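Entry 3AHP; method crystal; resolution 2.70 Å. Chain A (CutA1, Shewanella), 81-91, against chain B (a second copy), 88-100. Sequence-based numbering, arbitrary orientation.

Chain A (81-91) YEVPEFIATPI
Chain B (88-100) ATPIIGGFGPYLQ

How do the backbones meet? From F86(A) to A88(A), chain A runs extended and antiparallel to G93(B)-F95(B), with I87(A) opposite G94(B), CA to CA 4.2 Å. F95(B) N donates to F86(A) O (3.3 Å), A88(A) N to G93(B) O (2.7 Å, nearly straight), and I92(B) N to A88(A) O (3.0 Å).

Why can the chains come so close at G94(B)? It has no side chain, and its phi/psi of 160/-171 itself calls for glycine. An ideal CB there would lie 2.3 Å from F86(A) O, a clash; with only hydrogens there, G94(B) CA comes 3.4 Å from F86(A) O, a CA-H...O contact.

What does the helix that starts at G96(B) press into chain A? Y98(B), chi1 t, points toward chain A and enters a hollow lined by V83(A), E85(A) and I87(A), laying one ring face against E85(A), whose CA stands 3.7 Å from the ring centroid, 11° off the normal. V83(A) CG2 packs 3.9 Å from Y98(B) CB, while I87(A), chi1 p, sets CG2 3.9 Å from Y98(B) CE1. F95(B), chi1 t, presents its ring edge to V83(A) CA.

What closes the contact beyond the paired backbones? I87(A) CD1 reaches I91(B) CD1 at 3.7 Å, and farther along the prolines abut, P90(A) CG to P90(B) CG 3.8 Å, and I92(B), chi1 p, brings CD1 within 3.7 Å of P90(A) CB.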

ATOM      1  N   TYR A  81      16.334 -12.420   7.574  1.00 38.43           N
ATOM      2  CA  TYR A  81      15.630 -13.646   7.153  1.00 39.29           C
ATOM      3  C   TYR A  81      16.122 -14.165   5.816  1.00 38.98           C
ATOM      4  O   TYR A  81      16.420 -13.384   4.912  1.00 38.17           O
ATOM      5  CB  TYR A  81      14.103 -13.463   7.049  1.00 39.78           C
ATOM      6  CG  TYR A  81      13.396 -13.191   8.345  1.00 42.01           C
ATOM      7  CD1 TYR A  81      14.007 -13.461   9.569  1.00 44.03           C
ATOM      8  CD2 TYR A  81      12.105 -12.664   8.348  1.00 45.34           C
ATOM      9  CE1 TYR A  81      13.371 -13.160  10.766  1.00 46.82           C
ATOM     10  CE2 TYR A  81      11.461 -12.357   9.530  1.00 47.72           C
ATOM     11  CZ  TYR A  81      12.102 -12.601  10.736  1.00 47.83           C
ATOM     12  OH  TYR A  81      11.460 -12.309  11.907  1.00 46.69           O
ATOM     13  N   GLU A  82      16.054 -15.486   5.666  1.00 39.27           N
ATOM     14  CA  GLU A  82      16.395 -16.154   4.427  1.00 40.04           C
ATOM     15  C   GLU A  82      15.490 -15.727   3.291  1.00 38.70           C
ATOM     16  O   GLU A  82      15.962 -15.511   2.175  1.00 39.43           O
ATOM     17  CB  GLU A  82      16.291 -17.663   4.593  1.00 41.28           C
ATOM     18  CG  GLU A  82      17.380 -18.254   5.437  1.00 49.47           C
ATOM     19  CD  GLU A  82      18.185 -19.277   4.667  1.00 60.44           C
ATOM     20  OE1 GLU A  82      19.214 -18.879   4.081  1.00 62.76           O
ATOM     21  OE2 GLU A  82      17.747 -20.452   4.584  1.00 62.16           O
ATOM     22  N   VAL A  83      14.183 -15.734   3.532  1.00 36.79           N
ATOM     23  CA  VAL A  83      13.234 -15.326   2.490  1.00 35.12           C
ATOM     24  C   VAL A  83      12.188 -14.332   2.967  1.00 33.28           C
ATOM     25  O   VAL A  83      11.109 -14.705   3.389  1.00 32.12           O
ATOM     26  CB  VAL A  83      12.646 -16.523   1.661  1.00 35.33           C
ATOM     27  CG1 VAL A  83      12.709 -17.837   2.432  1.00 34.94           C
ATOM     28  CG2 VAL A  83      11.247 -16.218   1.135  1.00 33.19           C
ATOM     29  N   PRO A  84      12.548 -13.044   2.947  1.00 33.69           N
ATOM     30  CA  PRO A  84      11.738 -11.986   3.531  1.00 32.72           C
ATOM     31  C   PRO A  84      10.639 -11.564   2.564  1.00 30.73           C
ATOM     32  O   PRO A  84      10.633 -11.988   1.409  1.00 29.45           O
ATOM     33  CB  PRO A  84      12.747 -10.836   3.729  1.00 33.35           C
ATOM     34  CG  PRO A  84      14.065 -11.297   3.113  1.00 32.08           C
ATOM     35  CD  PRO A  84      13.750 -12.504   2.285  1.00 33.32           C
ATOM     36  N   GLU A  85       9.684 -10.787   3.053  1.00 28.42           N
ATOM     37  CA  GLU A  85       8.615 -10.307   2.197  1.00 27.57           C
ATOM     38  C   GLU A  85       9.136  -9.158   1.342  1.00 26.22           C
ATOM     39  O   GLU A  85       9.803  -8.240   1.827  1.00 26.28           O
ATOM     40  CB  GLU A  85       7.395  -9.899   3.025  1.00 28.55           C
ATOM     41  CG  GLU A  85       6.360  -9.030   2.322  1.00 32.51           C
ATOM     42  CD  GLU A  85       5.237  -8.574   3.268  1.00 40.56           C
ATOM     43  OE1 GLU A  85       5.001  -9.248   4.300  1.00 40.42           O
ATOM     44  OE2 GLU A  85       4.573  -7.558   2.964  1.00 41.91           O
ATOM     45  N   PHE A  86       8.932  -9.286   0.042  1.00 24.64           N
ATOM     46  CA  PHE A  86       9.454  -8.324  -0.893  1.00 24.22           C
ATOM     47  C   PHE A  86       8.633  -8.440  -2.162  1.00 23.96           C
ATOM     48  O   PHE A  86       8.649  -9.479  -2.811  1.00 25.39           O
ATOM     49  CB  PHE A  86      10.933  -8.615  -1.157  1.00 24.31           C
ATOM     50  CG  PHE A  86      11.652  -7.514  -1.863  1.00 21.93           C
ATOM     51  CD1 PHE A  86      12.143  -6.412  -1.152  1.00 20.97           C
ATOM     52  CD2 PHE A  86      11.852  -7.575  -3.234  1.00 16.13           C
ATOM     53  CE1 PHE A  86      12.862  -5.397  -1.801  1.00 16.65           C
ATOM     54  CE2 PHE A  86      12.542  -6.558  -3.899  1.00 19.21           C
ATOM     55  CZ  PHE A  86      13.082  -5.482  -3.172  1.00 15.99           C
ATOM     56  N   ILE A  87       7.783  -7.453  -2.422  1.00 23.71           N
ATOM     57  CA  ILE A  87       6.884  -7.548  -3.563  1.00 24.71           C
ATOM     58  C   ILE A  87       6.813  -6.249  -4.360  1.00 24.71           C
ATOM     59  O   ILE A  87       6.917  -5.158  -3.810  1.00 25.17           O
ATOM     60  CB  ILE A  87       5.470  -8.034  -3.168  1.00 24.90           C
ATOM     61  CG1 ILE A  87       4.836  -7.074  -2.174  1.00 23.53           C
ATOM     62  CG2 ILE A  87       5.527  -9.434  -2.572  1.00 23.31           C
ATOM     63  CD1 ILE A  87       3.341  -7.228  -2.065  1.00 27.55           C
ATOM     64  N   ALA A  88       6.707  -6.381  -5.673  1.00 24.79           N
ATOM     65  CA  ALA A  88       6.634  -5.222  -6.536  1.00 25.33           C
ATOM     66  C   ALA A  88       5.216  -4.933  -7.027  1.00 24.57           C
ATOM     67  O   ALA A  88       4.510  -5.814  -7.498  1.00 22.51           O
ATOM     68  CB  ALA A  88       7.584  -5.387  -7.716  1.00 26.81           C
ATOM     69  N   THR A  89       4.888  -3.653  -7.029  1.00 26.03           N
ATOM     70  CA  THR A  89       3.627  -3.141  -7.529  1.00 28.24           C
ATOM     71  C   THR A  89       3.870  -2.020  -8.573  1.00 28.65           C
ATOM     72  O   THR A  89       4.808  -1.213  -8.438  1.00 28.69           O
ATOM     73  CB  THR A  89       2.804  -2.634  -6.344  1.00 28.29           C
ATOM     74  OG1 THR A  89       1.865  -3.644  -5.963  1.00 35.56           O
ATOM     75  CG2 THR A  89       2.081  -1.356  -6.664  1.00 30.72           C
ATOM     76  N   PRO A  90       3.049  -1.980  -9.634  1.00 27.88           N
ATOM     77  CA  PRO A  90       3.266  -0.981 -10.673  1.00 26.98           C
ATOM     78  C   PRO A  90       2.869   0.427 -10.220  1.00 26.82           C
ATOM     79  O   PRO A  90       1.810   0.618  -9.609  1.00 27.04           O
ATOM     80  CB  PRO A  90       2.344  -1.447 -11.812  1.00 26.43           C
ATOM     81  CG  PRO A  90       1.473  -2.538 -11.253  1.00 24.08           C
ATOM     82  CD  PRO A  90       1.746  -2.644  -9.782  1.00 27.83           C
ATOM     83  N   ILE A  91       3.704   1.405 -10.524  1.00 25.47           N
ATOM     84  CA  ILE A  91       3.234   2.770 -10.574  1.00 25.39           C
ATOM     85  C   ILE A  91       2.817   3.079 -11.996  1.00 25.43           C
ATOM     86  O   ILE A  91       3.545   2.768 -12.927  1.00 24.41           O
ATOM     87  CB  ILE A  91       4.304   3.750 -10.111  1.00 25.17           C
ATOM     88  CG1 ILE A  91       4.408   3.688  -8.590  1.00 28.38           C
ATOM     89  CG2 ILE A  91       3.976   5.165 -10.570  1.00 22.27           C
ATOM     90  CD1 ILE A  91       5.765   4.040  -8.054  1.00 28.55           C
TER
ATOM     91  N   ALA B  88      -7.994  -5.161  -4.764  1.00 22.71           N
ATOM     92  CA  ALA B  88      -6.807  -5.868  -5.174  1.00 23.84           C
ATOM     93  C   ALA B  88      -5.973  -4.993  -6.092  1.00 23.61           C
ATOM     94  O   ALA B  88      -6.505  -4.390  -7.020  1.00 22.07           O
ATOM     95  CB  ALA B  88      -7.193  -7.173  -5.894  1.00 24.01           C
ATOM     96  N   THR B  89      -4.657  -5.024  -5.879  1.00 23.71           N
ATOM     97  CA  THR B  89      -3.683  -4.527  -6.845  1.00 24.67           C
ATOM     98  C   THR B  89      -2.735  -5.646  -7.291  1.00 25.02           C
ATOM     99  O   THR B  89      -2.515  -6.602  -6.554  1.00 26.31           O
ATOM    100  CB  THR B  89      -2.876  -3.370  -6.249  1.00 25.17           C
ATOM    101  OG1 THR B  89      -1.931  -3.883  -5.307  1.00 25.19           O
ATOM    102  CG2 THR B  89      -3.808  -2.389  -5.530  1.00 25.32           C
ATOM    103  N   PRO B  90      -2.174  -5.546  -8.508  1.00 25.03           N
ATOM    104  CA  PRO B  90      -1.382  -6.654  -9.044  1.00 24.62           C
ATOM    105  C   PRO B  90       0.051  -6.648  -8.519  1.00 25.79           C
ATOM    106  O   PRO B  90       0.683  -5.587  -8.444  1.00 24.46           O
ATOM    107  CB  PRO B  90      -1.382  -6.369 -10.538  1.00 25.65           C
ATOM    108  CG  PRO B  90      -1.409  -4.869 -10.604  1.00 24.79           C
ATOM    109  CD  PRO B  90      -2.273  -4.427  -9.460  1.00 24.36           C
ATOM    110  N   ILE B  91       0.537  -7.814  -8.103  1.00 26.22           N
ATOM    111  CA  ILE B  91       1.959  -7.997  -7.871  1.00 26.48           C
ATOM    112  C   ILE B  91       2.611  -8.396  -9.186  1.00 26.87           C
ATOM    113  O   ILE B  91       2.259  -9.419  -9.755  1.00 27.12           O
ATOM    114  CB  ILE B  91       2.225  -9.104  -6.850  1.00 26.27           C
ATOM    115  CG1 ILE B  91       1.868  -8.634  -5.439  1.00 26.11           C
ATOM    116  CG2 ILE B  91       3.683  -9.523  -6.912  1.00 28.19           C
ATOM    117  CD1 ILE B  91       1.858  -9.744  -4.401  1.00 22.03           C
ATOM    118  N   ILE B  92       3.538  -7.585  -9.685  1.00 28.11           N
ATOM    119  CA  ILE B  92       4.226  -7.932 -10.927  1.00 29.00           C
ATOM    120  C   ILE B  92       5.678  -8.358 -10.719  1.00 28.86           C
ATOM    121  O   ILE B  92       6.407  -8.567 -11.682  1.00 30.21           O
ATOM    122  CB  ILE B  92       4.145  -6.812 -11.988  1.00 28.81           C
ATOM    123  CG1 ILE B  92       5.003  -5.617 -11.571  1.00 31.47           C
ATOM    124  CG2 ILE B  92       2.701  -6.405 -12.238  1.00 29.04           C
ATOM    125  CD1 ILE B  92       4.592  -4.300 -12.206  1.00 31.79           C
ATOM    126  N   GLY B  93       6.102  -8.499  -9.469  1.00 27.98           N
ATOM    127  CA  GLY B  93       7.493  -8.809  -9.201  1.00 26.54           C
ATOM    128  C   GLY B  93       7.737  -9.057  -7.736  1.00 26.97           C
ATOM    129  O   GLY B  93       6.903  -8.726  -6.893  1.00 28.62           O
ATOM    130  N   GLY B  94       8.886  -9.648  -7.434  1.00 25.79           N
ATOM    131  CA  GLY B  94       9.446  -9.616  -6.101  1.00 24.16           C
ATOM    132  C   GLY B  94      10.449 -10.729  -5.913  1.00 25.56           C
ATOM    133  O   GLY B  94      10.779 -11.447  -6.857  1.00 25.07           O
ATOM    134  N   PHE B  95      10.900 -10.913  -4.680  1.00 26.99           N
ATOM    135  CA  PHE B  95      11.847 -11.973  -4.392  1.00 29.52           C
ATOM    136  C   PHE B  95      11.276 -13.326  -4.775  1.00 30.60           C
ATOM    137  O   PHE B  95      10.367 -13.817  -4.122  1.00 32.48           O
ATOM    138  CB  PHE B  95      12.267 -11.963  -2.923  1.00 29.05           C
ATOM    139  CG  PHE B  95      13.484 -12.792  -2.644  1.00 31.41           C
ATOM    140  CD1 PHE B  95      14.547 -12.814  -3.545  1.00 34.34           C
ATOM    141  CD2 PHE B  95      13.553 -13.594  -1.517  1.00 34.19           C
ATOM    142  CE1 PHE B  95      15.660 -13.618  -3.323  1.00 34.05           C
ATOM    143  CE2 PHE B  95      14.674 -14.380  -1.273  1.00 37.55           C
ATOM    144  CZ  PHE B  95      15.739 -14.379  -2.177  1.00 35.58           C
ATOM    145  N   GLY B  96      11.826 -13.922  -5.831  1.00 32.09           N
ATOM    146  CA  GLY B  96      11.426 -15.248  -6.311  1.00 32.53           C
ATOM    147  C   GLY B  96      11.014 -16.271  -5.267  1.00 34.01           C
ATOM    148  O   GLY B  96       9.952 -16.881  -5.399  1.00 34.31           O
ATOM    149  N   PRO B  97      11.866 -16.505  -4.248  1.00 34.85           N
ATOM    150  CA  PRO B  97      11.564 -17.512  -3.225  1.00 36.44           C
ATOM    151  C   PRO B  97      10.412 -17.132  -2.292  1.00 37.04           C
ATOM    152  O   PRO B  97       9.794 -18.015  -1.687  1.00 36.82           O
ATOM    153  CB  PRO B  97      12.875 -17.628  -2.425  1.00 35.72           C
ATOM    154  CG  PRO B  97      13.923 -17.176  -3.350  1.00 36.28           C
ATOM    155  CD  PRO B  97      13.280 -16.100  -4.201  1.00 35.79           C
ATOM    156  N   TYR B  98      10.145 -15.850  -2.131  1.00 37.65           N
ATOM    157  CA  TYR B  98       8.947 -15.400  -1.460  1.00 37.27           C
ATOM    158  C   TYR B  98       7.700 -15.650  -2.252  1.00 37.20           C
ATOM    159  O   TYR B  98       6.714 -16.027  -1.725  1.00 38.08           O
ATOM    160  CB  TYR B  98       9.026 -13.937  -1.071  1.00 36.54           C
ATOM    161  CG  TYR B  98       7.865 -13.476  -0.234  1.00 34.05           C
ATOM    162  CD1 TYR B  98       6.908 -12.689  -0.744  1.00 31.11           C
ATOM    163  CD2 TYR B  98       7.751 -13.837   1.060  1.00 33.40           C
ATOM    164  CE1 TYR B  98       5.872 -12.298   0.004  1.00 36.03           C
ATOM    165  CE2 TYR B  98       6.743 -13.433   1.801  1.00 34.05           C
ATOM    166  CZ  TYR B  98       5.790 -12.671   1.279  1.00 33.04           C
ATOM    167  OH  TYR B  98       4.764 -12.260   2.043  1.00 29.63           O
ATOM    168  N   LEU B  99       7.757 -15.473  -3.543  1.00 20.00           N
ATOM    169  CA  LEU B  99       6.598 -15.641  -4.330  1.00 20.00           C
ATOM    170  C   LEU B  99       6.248 -17.090  -4.483  1.00 20.00           C
ATOM    171  O   LEU B  99       5.106 -17.462  -4.449  1.00 36.24           O
ATOM    172  CB  LEU B  99       6.786 -14.961  -5.668  1.00 20.00           C
ATOM    173  CG  LEU B  99       7.203 -13.498  -5.737  1.00 20.00           C
ATOM    174  CD1 LEU B  99       7.321 -13.063  -7.135  1.00 20.00           C
ATOM    175  CD2 LEU B  99       6.289 -12.596  -5.014  1.00 20.00           C
ATOM    176  N   GLN B 100       7.262 -17.900  -4.662  1.00 36.77           N
ATOM    177  CA  GLN B 100       7.192 -19.317  -4.459  1.00 37.41           C
ATOM    178  C   GLN B 100       6.482 -19.723  -3.202  1.00 37.34           C
ATOM    179  O   GLN B 100       5.581 -20.495  -3.250  1.00 37.37           O
ATOM    180  CB  GLN B 100       8.597 -19.872  -4.470  1.00 37.72           C
ATOM    181  CG  GLN B 100       8.748 -21.289  -4.931  1.00 39.43           C
ATOM    182  CD  GLN B 100       8.037 -21.595  -6.192  1.00 43.04           C
ATOM    183  OE1 GLN B 100       7.029 -22.251  -6.185  1.00 45.23           O
ATOM    184  NE2 GLN B 100       8.577 -21.150  -7.290  1.00 42.07           N
TER